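Peptidyl-tRNA hydrolase (PDB 1XTY) hydrolyses N-acylated aminoacyl-tRNAs to free tRNA and an N-acyl amino acid, and may act on peptidyl-tRNAs that drop off the ribosome. Local coordinates at residues P80-D86 / I97-G103; W45-W49 / P104-L109; V7-D11 / N62-I67; I12-K18 / D86-L92. One frame throughout, in Å; residues are numbered along the deposited sequence.

Interaction 1: residues P80-D86 / I97-G103; sequences PFSIIED and ITCLGIG
Ser82 and Gly101 bond to each other twice through their backbones, Ser82 N to Gly101 O and Gly101 N to Ser82 O, both at 2.9 Å. Ile84 N meets Cys99 O at 3.0 Å in a nearly straight bond (169°), Ile84 O receives Thr98 N, and Gly103 N reaches Pro80 O. These bonds make an antiparallel beta hairpin, whose strand 81-85 is outermost in the mixed sheet of this chain. Between Ile84 and Glu85 the register slips by one residue, a beta bulge that sets Glu85 opposite Ile97.

Apolar contacts fill the face carrying Ile83, Leu100 and Ile97. The two branches of Ile83 part company there: CG2, anti to the backbone N, lies 3.7 Å from Ile97 CD1, while CG1 lies 3.9 Å from Leu100 CD1. Glu85 OE2 passes 3.5 Å from Ile97 CG1. Replacing Ile97 with alanine would probably open a gap under Ile83 CG2 and leave the methylene chain of Glu85 without its apolar neighbour.

On the other face Ile84 CB rests on Cys99 SG. Glycine suits position 101, because a CB there would collide with Ser82 OG, which is bonded to Ala26 O of helix 16-35.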
# COMPACT_ATOMS: atom_id res chain seq x y z
N PRO A 80 -12.16 -5.91 -9.59
CA PRO A 80 -12.10 -4.85 -8.58
C PRO A 80 -11.13 -3.78 -9.07
O PRO A 80 -10.08 -4.11 -9.64
CB PRO A 80 -11.54 -5.56 -7.34
CG PRO A 80 -11.75 -7.02 -7.61
CD PRO A 80 -11.54 -7.15 -9.09
N PHE A 81 -11.46 -2.51 -8.87
CA PHE A 81 -10.56 -1.44 -9.28
C PHE A 81 -10.73 -0.23 -8.37
O PHE A 81 -11.77 -0.05 -7.74
CB PHE A 81 -10.80 -1.06 -10.75
CG PHE A 81 -12.08 -0.30 -11.00
CD1 PHE A 81 -12.12 1.08 -10.86
CD2 PHE A 81 -13.24 -0.98 -11.38
CE1 PHE A 81 -13.31 1.79 -11.11
CE2 PHE A 81 -14.43 -0.28 -11.62
CZ PHE A 81 -14.46 1.11 -11.48
N SER A 82 -9.69 0.59 -8.28
CA SER A 82 -9.74 1.79 -7.46
C SER A 82 -9.05 2.94 -8.15
O SER A 82 -7.92 2.79 -8.62
CB SER A 82 -9.08 1.54 -6.10
OG SER A 82 -7.72 1.16 -6.26
N ILE A 83 -9.73 4.08 -8.24
CA ILE A 83 -9.15 5.26 -8.86
C ILE A 83 -8.80 6.19 -7.71
O ILE A 83 -9.68 6.67 -6.99
CB ILE A 83 -10.14 5.96 -9.82
CG1 ILE A 83 -10.52 5.00 -10.95
CG2 ILE A 83 -9.50 7.22 -10.40
CD1 ILE A 83 -11.59 5.54 -11.89
N ILE A 84 -7.51 6.43 -7.54
CA ILE A 84 -7.03 7.27 -6.45
C ILE A 84 -6.77 8.72 -6.86
O ILE A 84 -6.14 8.98 -7.88
CB ILE A 84 -5.73 6.68 -5.86
CG1 ILE A 84 -5.99 5.25 -5.38
CG2 ILE A 84 -5.21 7.56 -4.74
CD1 ILE A 84 -7.08 5.14 -4.32
N GLU A 85 -7.28 9.65 -6.06
CA GLU A 85 -7.09 11.08 -6.31
C GLU A 85 -6.31 11.66 -5.14
O GLU A 85 -6.46 11.22 -4.00
CB GLU A 85 -8.43 11.81 -6.49
CG GLU A 85 -9.32 11.22 -7.58
CD GLU A 85 -10.43 12.16 -8.04
OE1 GLU A 85 -10.89 13.01 -7.25
OE2 GLU A 85 -10.87 12.03 -9.21
N ASP A 86 -5.48 12.66 -5.43
CA ASP A 86 -4.67 13.31 -4.41
C ASP A 86 -5.53 14.09 -3.41
O ASP A 86 -6.58 14.62 -3.77
CB ASP A 86 -3.66 14.24 -5.09
CG ASP A 86 -2.52 14.65 -4.17
OD1 ASP A 86 -2.71 15.58 -3.36
OD2 ASP A 86 -1.44 14.03 -4.25
N ILE A 97 -6.09 12.70 -10.29
CA ILE A 97 -5.99 11.24 -10.32
C ILE A 97 -4.50 10.88 -10.43
O ILE A 97 -3.81 11.32 -11.34
CB ILE A 97 -6.78 10.66 -11.51
CG1 ILE A 97 -8.28 10.89 -11.29
CG2 ILE A 97 -6.48 9.17 -11.68
CD1 ILE A 97 -9.17 10.36 -12.40
N THR A 98 -4.02 10.07 -9.48
CA THR A 98 -2.61 9.69 -9.46
C THR A 98 -2.33 8.25 -9.89
O THR A 98 -1.26 7.96 -10.43
CB THR A 98 -2.02 9.87 -8.04
OG1 THR A 98 -2.74 9.04 -7.12
CG2 THR A 98 -2.12 11.32 -7.59
N CYS A 99 -3.27 7.34 -9.64
CA CYS A 99 -3.05 5.96 -10.02
C CYS A 99 -4.33 5.13 -10.01
O CYS A 99 -5.38 5.58 -9.52
CB CYS A 99 -2.01 5.30 -9.09
SG CYS A 99 -2.49 5.21 -7.35
N LEU A 100 -4.22 3.93 -10.56
CA LEU A 100 -5.33 3.00 -10.68
C LEU A 100 -4.92 1.62 -10.15
O LEU A 100 -3.91 1.06 -10.57
CB LEU A 100 -5.74 2.86 -12.15
CG LEU A 100 -6.74 1.77 -12.52
CD1 LEU A 100 -8.14 2.16 -12.05
CD2 LEU A 100 -6.74 1.56 -14.04
N GLY A 101 -5.72 1.07 -9.24
CA GLY A 101 -5.42 -0.26 -8.74
C GLY A 101 -6.39 -1.23 -9.39
O GLY A 101 -7.54 -0.87 -9.64
N ILE A 102 -5.92 -2.44 -9.67
CA ILE A 102 -6.77 -3.47 -10.28
C ILE A 102 -6.52 -4.82 -9.61
O ILE A 102 -5.37 -5.22 -9.42
CB ILE A 102 -6.50 -3.62 -11.80
CG1 ILE A 102 -6.75 -2.29 -12.52
CG2 ILE A 102 -7.39 -4.70 -12.38
CD1 ILE A 102 -6.36 -2.31 -13.99
N GLY A 103 -7.59 -5.51 -9.24
CA GLY A 103 -7.43 -6.81 -8.62
C GLY A 103 -7.57 -6.79 -7.10
O GLY A 103 -8.14 -5.86 -6.54

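Interaction 2: residues W45-W49 / P104-L109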
# COMPACT_ATOMS: atom_id res chain seq x y z
N TRP A 45 -10.49 -14.57 -4.69
CA TRP A 45 -9.22 -14.10 -5.23
C TRP A 45 -8.40 -13.37 -4.16
O TRP A 45 -7.18 -13.51 -4.11
CB TRP A 45 -9.44 -13.14 -6.40
CG TRP A 45 -10.01 -13.77 -7.64
CD1 TRP A 45 -9.91 -15.08 -8.02
CD2 TRP A 45 -10.71 -13.10 -8.69
NE1 TRP A 45 -10.52 -15.26 -9.24
CE2 TRP A 45 -11.01 -14.06 -9.68
CE3 TRP A 45 -11.11 -11.77 -8.90
CZ2 TRP A 45 -11.70 -13.74 -10.85
CZ3 TRP A 45 -11.80 -11.45 -10.07
CH2 TRP A 45 -12.08 -12.44 -11.03
N LEU A 46 -9.08 -12.60 -3.31
CA LEU A 46 -8.37 -11.87 -2.25
C LEU A 46 -7.71 -12.83 -1.27
O LEU A 46 -6.54 -12.66 -0.92
CB LEU A 46 -9.35 -10.94 -1.51
CG LEU A 46 -8.76 -10.13 -0.35
CD1 LEU A 46 -7.68 -9.19 -0.86
CD2 LEU A 46 -9.88 -9.33 0.32
N ASN A 47 -8.44 -13.85 -0.84
CA ASN A 47 -7.89 -14.83 0.09
C ASN A 47 -6.67 -15.54 -0.49
O ASN A 47 -5.66 -15.72 0.21
CB ASN A 47 -8.94 -15.86 0.47
CG ASN A 47 -10.02 -15.29 1.36
OD1 ASN A 47 -9.72 -14.68 2.40
ND2 ASN A 47 -11.27 -15.48 0.97
N GLU A 48 -6.75 -15.94 -1.75
CA GLU A 48 -5.65 -16.62 -2.41
C GLU A 48 -4.45 -15.68 -2.54
O GLU A 48 -3.30 -16.08 -2.35
CB GLU A 48 -6.07 -17.08 -3.81
CG GLU A 48 -7.34 -17.92 -3.82
CD GLU A 48 -7.85 -18.18 -5.23
OE1 GLU A 48 -9.08 -18.20 -5.41
OE2 GLU A 48 -7.02 -18.36 -6.15
N TRP A 49 -4.73 -14.42 -2.87
CA TRP A 49 -3.68 -13.43 -3.03
C TRP A 49 -2.89 -13.28 -1.74
O TRP A 49 -1.66 -13.21 -1.76
CB TRP A 49 -4.31 -12.09 -3.42
CG TRP A 49 -3.34 -10.98 -3.63
CD1 TRP A 49 -2.38 -10.90 -4.60
CD2 TRP A 49 -3.29 -9.74 -2.91
NE1 TRP A 49 -1.74 -9.68 -4.53
CE2 TRP A 49 -2.28 -8.95 -3.50
CE3 TRP A 49 -4.01 -9.22 -1.82
CZ2 TRP A 49 -1.96 -7.67 -3.04
CZ3 TRP A 49 -3.70 -7.94 -1.36
CH2 TRP A 49 -2.68 -7.18 -1.98
N PRO A 104 -7.02 -7.81 -6.41
CA PRO A 104 -6.31 -8.93 -7.02
C PRO A 104 -7.18 -9.84 -7.88
O PRO A 104 -8.39 -9.96 -7.66
CB PRO A 104 -5.72 -9.66 -5.81
CG PRO A 104 -6.71 -9.39 -4.73
CD PRO A 104 -7.07 -7.94 -4.94
N ALA A 105 -6.56 -10.47 -8.87
CA ALA A 105 -7.26 -11.37 -9.77
C ALA A 105 -6.24 -12.17 -10.58
O ALA A 105 -5.05 -11.85 -10.57
CB ALA A 105 -8.16 -10.57 -10.71
N PRO A 106 -6.68 -13.23 -11.28
CA PRO A 106 -5.76 -14.05 -12.09
C PRO A 106 -4.88 -13.14 -12.94
O PRO A 106 -5.37 -12.27 -13.65
CB PRO A 106 -6.71 -14.89 -12.94
CG PRO A 106 -7.84 -15.13 -11.99
CD PRO A 106 -8.06 -13.76 -11.36
N GLU A 107 -3.56 -13.33 -12.86
CA GLU A 107 -2.66 -12.46 -13.60
C GLU A 107 -2.88 -12.41 -15.11
O GLU A 107 -2.65 -11.37 -15.73
CB GLU A 107 -1.20 -12.81 -13.30
CG GLU A 107 -0.76 -14.18 -13.73
CD GLU A 107 0.67 -14.45 -13.33
OE1 GLU A 107 1.55 -13.64 -13.70
OE2 GLU A 107 0.91 -15.46 -12.64
N ASN A 108 -3.31 -13.51 -15.71
CA ASN A 108 -3.55 -13.52 -17.14
C ASN A 108 -4.81 -12.72 -17.44
O ASN A 108 -4.96 -12.14 -18.51
CB ASN A 108 -3.70 -14.96 -17.65
CG ASN A 108 -2.40 -15.73 -17.57
OD1 ASN A 108 -2.39 -16.96 -17.44
ND2 ASN A 108 -1.28 -15.01 -17.65
N LEU A 109 -5.72 -12.70 -16.47
CA LEU A 109 -6.96 -11.95 -16.63
C LEU A 109 -6.59 -10.48 -16.54
O LEU A 109 -7.03 -9.66 -17.35
CB LEU A 109 -7.96 -12.33 -15.54
CG LEU A 109 -9.36 -11.73 -15.68
CD1 LEU A 109 -9.94 -12.11 -17.04
CD2 LEU A 109 -10.26 -12.25 -14.56
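Pro104 and Trp45 carry most of this contact: Pro104 meets Trp49, Trp45 meets the chain after that proline, and no hydrogen bond crosses between the segments. Pro104 lays the CB edge of its ring over one face of the Trp49 indole: CB sits 3.7 Å from the centroid of the five-membered ring and 20° off its normal, a CH-pi contact. With CG anti to the backbone N (chi1 -179°), Trp49 turns this face to the proline. Pro104 CG reaches on to Leu46, where it lies 4.0 Å from Leu46 CD1. A proline suits the place, since its compact ring offers apolar CH groups to an aromatic face, and the cis peptide bond before it accompanies the corner that the chain turns here.

Trp45 likewise receives CH groups on one face, from the chain that follows. Pro106 CD stands 3.6 Å from the centroid of the five-membered ring, and Ala105 CB 4.0 Å from that of the six-membered ring, so two CH-pi contacts share this face. The small methyl of Ala105 lets the flat ring come close to the strand. At the far end of the indole, Trp45 CH2 meets Leu109 CD2 at 4.0 Å.

Trp49 NE1 is bonded to Pro55 O, so the indole is held by a polar bond as well as by the proline. Helix 40-51 packs on the end of strand 97-106 and the start of helix 107-114, with Ile34 of helix 16-35 touching both Leu46 and Pro104, Ile2 of strand 2-9 lying against both prolines, and Val28 of the second subunit packing on Trp49.

Interaction 3: residues V7-D11 / N62-I67. With SO4 (sulfate ion), chain F.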
# COMPACT_ATOMS: atom_id res chain seq x y z
N VAL A 7 -1.42 0.92 -11.53
CA VAL A 7 -0.95 1.75 -12.63
C VAL A 7 -0.73 3.18 -12.15
O VAL A 7 -1.68 3.85 -11.74
CB VAL A 7 -1.97 1.75 -13.79
CG1 VAL A 7 -1.41 2.51 -14.98
CG2 VAL A 7 -2.32 0.32 -14.17
N VAL A 8 0.51 3.64 -12.21
CA VAL A 8 0.85 4.99 -11.76
C VAL A 8 1.07 5.96 -12.92
O VAL A 8 1.66 5.59 -13.94
CB VAL A 8 2.13 4.96 -10.90
CG1 VAL A 8 2.47 6.35 -10.41
CG2 VAL A 8 1.95 4.00 -9.74
N ARG A 9 0.59 7.19 -12.77
CA ARG A 9 0.76 8.23 -13.79
C ARG A 9 2.16 8.81 -13.74
O ARG A 9 2.63 9.24 -12.68
CB ARG A 9 -0.24 9.37 -13.59
CG ARG A 9 -1.65 9.06 -14.02
CD ARG A 9 -2.55 10.26 -13.81
NE ARG A 9 -2.19 11.38 -14.68
CZ ARG A 9 -2.73 12.59 -14.59
NH1 ARG A 9 -3.64 12.84 -13.66
NH2 ARG A 9 -2.36 13.55 -15.43
N SER A 10 2.83 8.85 -14.89
CA SER A 10 4.19 9.38 -14.97
C SER A 10 4.25 10.85 -15.37
O SER A 10 5.29 11.49 -15.20
CB SER A 10 5.00 8.56 -15.97
OG SER A 10 4.95 7.18 -15.67
N ASP A 11 3.15 11.40 -15.88
CA ASP A 11 3.15 12.79 -16.32
C ASP A 11 2.95 13.83 -15.22
O ASP A 11 3.08 15.03 -15.47
CB ASP A 11 2.10 13.01 -17.42
CG ASP A 11 0.71 12.61 -17.00
OD1 ASP A 11 -0.25 12.94 -17.73
OD2 ASP A 11 0.56 11.95 -15.95
N ASN A 62 1.80 7.36 -19.11
CA ASN A 62 2.11 8.79 -19.14
C ASN A 62 0.94 9.72 -19.45
O ASN A 62 1.15 10.85 -19.89
CB ASN A 62 3.24 9.05 -20.14
CG ASN A 62 3.05 8.31 -21.44
OD1 ASN A 62 1.96 8.31 -22.02
ND2 ASN A 62 4.11 7.66 -21.91
N SER A 63 -0.28 9.25 -19.21
CA SER A 63 -1.44 10.10 -19.45
C SER A 63 -2.67 9.64 -18.68
O SER A 63 -2.85 8.45 -18.41
CB SER A 63 -1.78 10.14 -20.94
OG SER A 63 -2.49 8.98 -21.34
N LEU A 64 -3.52 10.60 -18.33
CA LEU A 64 -4.74 10.30 -17.60
C LEU A 64 -5.66 9.43 -18.45
O LEU A 64 -6.32 8.53 -17.93
CB LEU A 64 -5.45 11.60 -17.23
CG LEU A 64 -6.75 11.45 -16.43
CD1 LEU A 64 -6.47 10.80 -15.09
CD2 LEU A 64 -7.38 12.81 -16.24
N ASP A 65 -5.71 9.69 -19.75
CA ASP A 65 -6.57 8.92 -20.63
C ASP A 65 -6.24 7.43 -20.63
O ASP A 65 -7.13 6.60 -20.75
CB ASP A 65 -6.50 9.45 -22.07
CG ASP A 65 -7.04 10.86 -22.20
OD1 ASP A 65 -7.80 11.30 -21.30
OD2 ASP A 65 -6.72 11.53 -23.20
N GLU A 66 -4.97 7.09 -20.50
CA GLU A 66 -4.58 5.69 -20.49
C GLU A 66 -5.05 5.01 -19.21
O GLU A 66 -5.26 3.79 -19.19
CB GLU A 66 -3.06 5.58 -20.66
CG GLU A 66 -2.62 6.20 -21.98
CD GLU A 66 -1.14 6.10 -22.23
OE1 GLU A 66 -0.35 6.56 -21.37
OE2 GLU A 66 -0.75 5.56 -23.29
N ILE A 67 -5.23 5.78 -18.15
CA ILE A 67 -5.72 5.21 -16.90
C ILE A 67 -7.23 4.99 -17.00
O ILE A 67 -7.74 3.96 -16.58
CB ILE A 67 -5.38 6.13 -15.69
CG1 ILE A 67 -3.96 5.81 -15.20
CG2 ILE A 67 -6.41 5.97 -14.58
CD1 ILE A 67 -3.58 6.44 -13.89
S SO4 F . -4.77 16.25 -14.73
O1 SO4 F . -4.19 17.09 -13.66
O2 SO4 F . -5.06 14.91 -14.19
O3 SO4 F . -3.80 16.13 -15.83
O4 SO4 F . -6.01 16.88 -15.22
O HOH W 1 -2.97 13.37 -19.21
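Ser10 and Asn62 bring their CA atoms within 4.7 Å, while those of Val7 and Ile67 stay 7.3 Å apart, leaving room for side chains. Ile67 CD1 fills part of that room, pressed against Arg9 CG at 3.3 Å, and its CG1 lies 4.2 Å from Val7 CG1, the two side chains running in opposite senses. Bent at chi3 (66°), Arg9 turns one face of its guanidinium to Leu64, whose CB lies 3.9 Å from the plane, over its centre.

Arg9 NE and NH2 grip Asp11 side-on. Asp11 OD1 lies in the guanidinium plane, 3.2 Å from Arg9 NH2 and nearly straight (178°), though NH2 meets it from above the carboxylate; OD2, using its syn lone pair toward NE, is tilted from the guanidinium plane. A sulfate receives Arg9 NH1 through O2 at 2.6 Å and NH2 through O3 at 3.0 Å; NH1 also bonds to Ile97 O. An alanine here would probably leave Asp11 and the sulfate without their partner and uncover Leu64. One water links Asp11 OD1 to Leu64 N.

This is alpha/beta packing, a helix end laid on strand 2-9; the sulfate, probably from the crystallisation liquor, marks a spot that could perhaps accept a tRNA phosphate.

Interaction 4: residues I12-K18 / D86-L92; sequences IKMGKGK and DAGKTQL. With SO4 (sulfate ion), chain E.
Lys18 and Leu92 lead a surface contact that joins the approach to and first turn of helix 16-35 to the loop after strand 81-85. Its apolar part centres on Leu92, whose two methyls go different ways: CD1 meets Met14 CG at 3.9 Å, the side chains crossing at about a right angle, while CD2 lies 4.2 Å from Ile12 CB. A branched leucine suits a place with neighbours on two sides. Beside it the extended Lys13 chain passes Gln91, whose OE1 comes within 3.3 Å of Lys13 CD; long flexible residues fit this solvent-facing side.

The polar part belongs to Lys18. With CG anti to the backbone N (chi1 -174°) and a bend at chi2 (71°), it swings NZ to Asp86 and makes a salt bridge to OD2 at 2.7 Å, though the modelled position of that oxygen is doubtful and the bond itself weak. The other carboxylate oxygen turns to the loop: Asp86 OD1 faces Gly88 N in a geometry that fits an Asx turn, though the modelled distance is too short to be taken at face value. Gly88 takes a backbone conformation with positive phi that residues with a CB tolerate less well.

Gln22 touches Asp86 from helix 16-35. A sulfate, probably from the crystallisation liquor, takes Ala87 N through O1 at 2.8 Å in a nearly straight bond (164°), with Lys18 NZ 3.8 Å from the same oxygen and Asp86 paired to that lysine. In a PTH2 enzyme, this spot between the start of helix 16-35 and the loop after strand 81-85 could perhaps receive a tRNA phosphate.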
# COMPACT_ATOMS: atom_id res chain seq x y z
N ILE A 12 2.64 13.39 -14.01
CA ILE A 12 2.48 14.33 -12.91
C ILE A 12 3.73 14.20 -12.04
O ILE A 12 4.42 13.18 -12.09
CB ILE A 12 1.21 14.05 -12.06
CG1 ILE A 12 1.21 12.60 -11.57
CG2 ILE A 12 -0.03 14.34 -12.89
CD1 ILE A 12 -0.01 12.25 -10.74
N LYS A 13 4.02 15.22 -11.25
CA LYS A 13 5.21 15.21 -10.41
C LYS A 13 4.98 14.61 -9.02
O LYS A 13 4.22 15.16 -8.22
CB LYS A 13 5.76 16.63 -10.26
CG LYS A 13 7.03 16.72 -9.42
CD LYS A 13 7.56 18.14 -9.39
CE LYS A 13 8.81 18.25 -8.54
NZ LYS A 13 9.39 19.63 -8.58
N MET A 14 5.64 13.49 -8.76
CA MET A 14 5.53 12.82 -7.47
C MET A 14 6.88 12.23 -7.05
O MET A 14 7.52 11.52 -7.82
CB MET A 14 4.51 11.68 -7.54
CG MET A 14 3.09 12.12 -7.85
SD MET A 14 1.92 10.76 -7.66
CE MET A 14 2.10 9.91 -9.22
N GLY A 15 7.30 12.54 -5.82
CA GLY A 15 8.55 11.99 -5.32
C GLY A 15 8.32 10.54 -4.93
O GLY A 15 7.17 10.09 -4.91
N LYS A 16 9.38 9.81 -4.62
CA LYS A 16 9.20 8.40 -4.27
C LYS A 16 8.33 8.22 -3.03
O LYS A 16 7.57 7.25 -2.94
CB LYS A 16 10.55 7.71 -4.08
CG LYS A 16 11.39 8.22 -2.94
CD LYS A 16 12.74 7.51 -2.93
CE LYS A 16 13.63 7.98 -1.79
NZ LYS A 16 14.95 7.29 -1.79
N GLY A 17 8.42 9.15 -2.08
CA GLY A 17 7.61 9.06 -0.88
C GLY A 17 6.15 9.22 -1.23
O GLY A 17 5.28 8.51 -0.72
N LYS A 18 5.88 10.17 -2.13
CA LYS A 18 4.53 10.46 -2.59
C LYS A 18 3.96 9.25 -3.33
O LYS A 18 2.84 8.82 -3.08
CB LYS A 18 4.55 11.67 -3.53
CG LYS A 18 3.19 12.16 -3.98
CD LYS A 18 2.46 12.84 -2.84
CE LYS A 18 1.19 13.50 -3.33
NZ LYS A 18 0.40 14.10 -2.21
N ASP A 86 -5.48 12.66 -5.43
CA ASP A 86 -4.67 13.31 -4.41
C ASP A 86 -5.53 14.09 -3.41
O ASP A 86 -6.58 14.62 -3.77
CB ASP A 86 -3.66 14.24 -5.09
CG ASP A 86 -2.52 14.65 -4.17
OD1 ASP A 86 -2.71 15.58 -3.36
OD2 ASP A 86 -1.44 14.03 -4.25
N ALA A 87 -5.07 14.15 -2.16
CA ALA A 87 -5.79 14.87 -1.12
C ALA A 87 -5.37 16.34 -1.13
O ALA A 87 -5.82 17.13 -0.29
CB ALA A 87 -5.51 14.26 0.25
N GLY A 88 -4.51 16.69 -2.07
CA GLY A 88 -4.04 18.06 -2.21
C GLY A 88 -3.30 18.66 -1.03
O GLY A 88 -3.42 19.86 -0.77
N LYS A 89 -2.54 17.84 -0.32
CA LYS A 89 -1.79 18.35 0.83
C LYS A 89 -0.44 18.92 0.41
O LYS A 89 0.15 19.73 1.13
CB LYS A 89 -1.61 17.22 1.85
CG LYS A 89 -2.92 16.67 2.39
CD LYS A 89 -3.76 17.75 3.08
CE LYS A 89 -5.09 17.20 3.60
NZ LYS A 89 -5.89 18.23 4.33
N THR A 90 0.06 18.48 -0.74
CA THR A 90 1.34 18.98 -1.22
C THR A 90 1.14 19.56 -2.63
O THR A 90 0.02 19.88 -3.00
CB THR A 90 2.42 17.84 -1.21
OG1 THR A 90 3.61 18.32 -1.84
CG2 THR A 90 1.92 16.58 -1.90
N GLN A 91 2.23 19.74 -3.37
CA GLN A 91 2.18 20.29 -4.72
C GLN A 91 0.87 20.06 -5.48
O GLN A 91 0.14 21.00 -5.78
CB GLN A 91 3.34 19.72 -5.54
CG GLN A 91 4.71 20.19 -5.06
CD GLN A 91 5.83 19.39 -5.69
OE1 GLN A 91 5.63 18.77 -6.74
NE2 GLN A 91 7.01 19.41 -5.06
N LEU A 92 0.62 18.81 -5.84
CA LEU A 92 -0.56 18.42 -6.59
C LEU A 92 -1.86 19.01 -6.07
O LEU A 92 -2.06 19.16 -4.86
CB LEU A 92 -0.68 16.89 -6.64
CG LEU A 92 0.42 16.11 -7.35
CD1 LEU A 92 0.14 14.62 -7.27
CD2 LEU A 92 0.50 16.55 -8.80
S SO4 E . -2.82 11.92 -0.04
O1 SO4 E . -2.98 12.47 -1.40
O2 SO4 E . -2.53 13.02 0.90
O3 SO4 E . -1.70 10.96 -0.04
O4 SO4 E . -4.06 11.23 0.36

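Overall arrangement
From the N terminus, strand 2-9 opens interaction 3, which closes on the start of helix 64-76. Residues 12-18 open interaction 4, which ties the start of helix 16-35 to the 86-92 loop. Helix 40-51 then opens interaction 2, tying it to the end of strand 97-106 and to helix 107-114. Strand 81-85 opens interaction 1, which strand 97-106 closes after a ten-residue loop, a hairpin nested inside interaction 2. Interaction 4 crosses the other three, and 2 and 3 cross each other, whereas 3 and 1 lie in series. Interactions 1, 3 and 4 touch one another; interaction 2 lies about 29 Å from interaction 4, centre to centre, on the opposite side of the chain's centre.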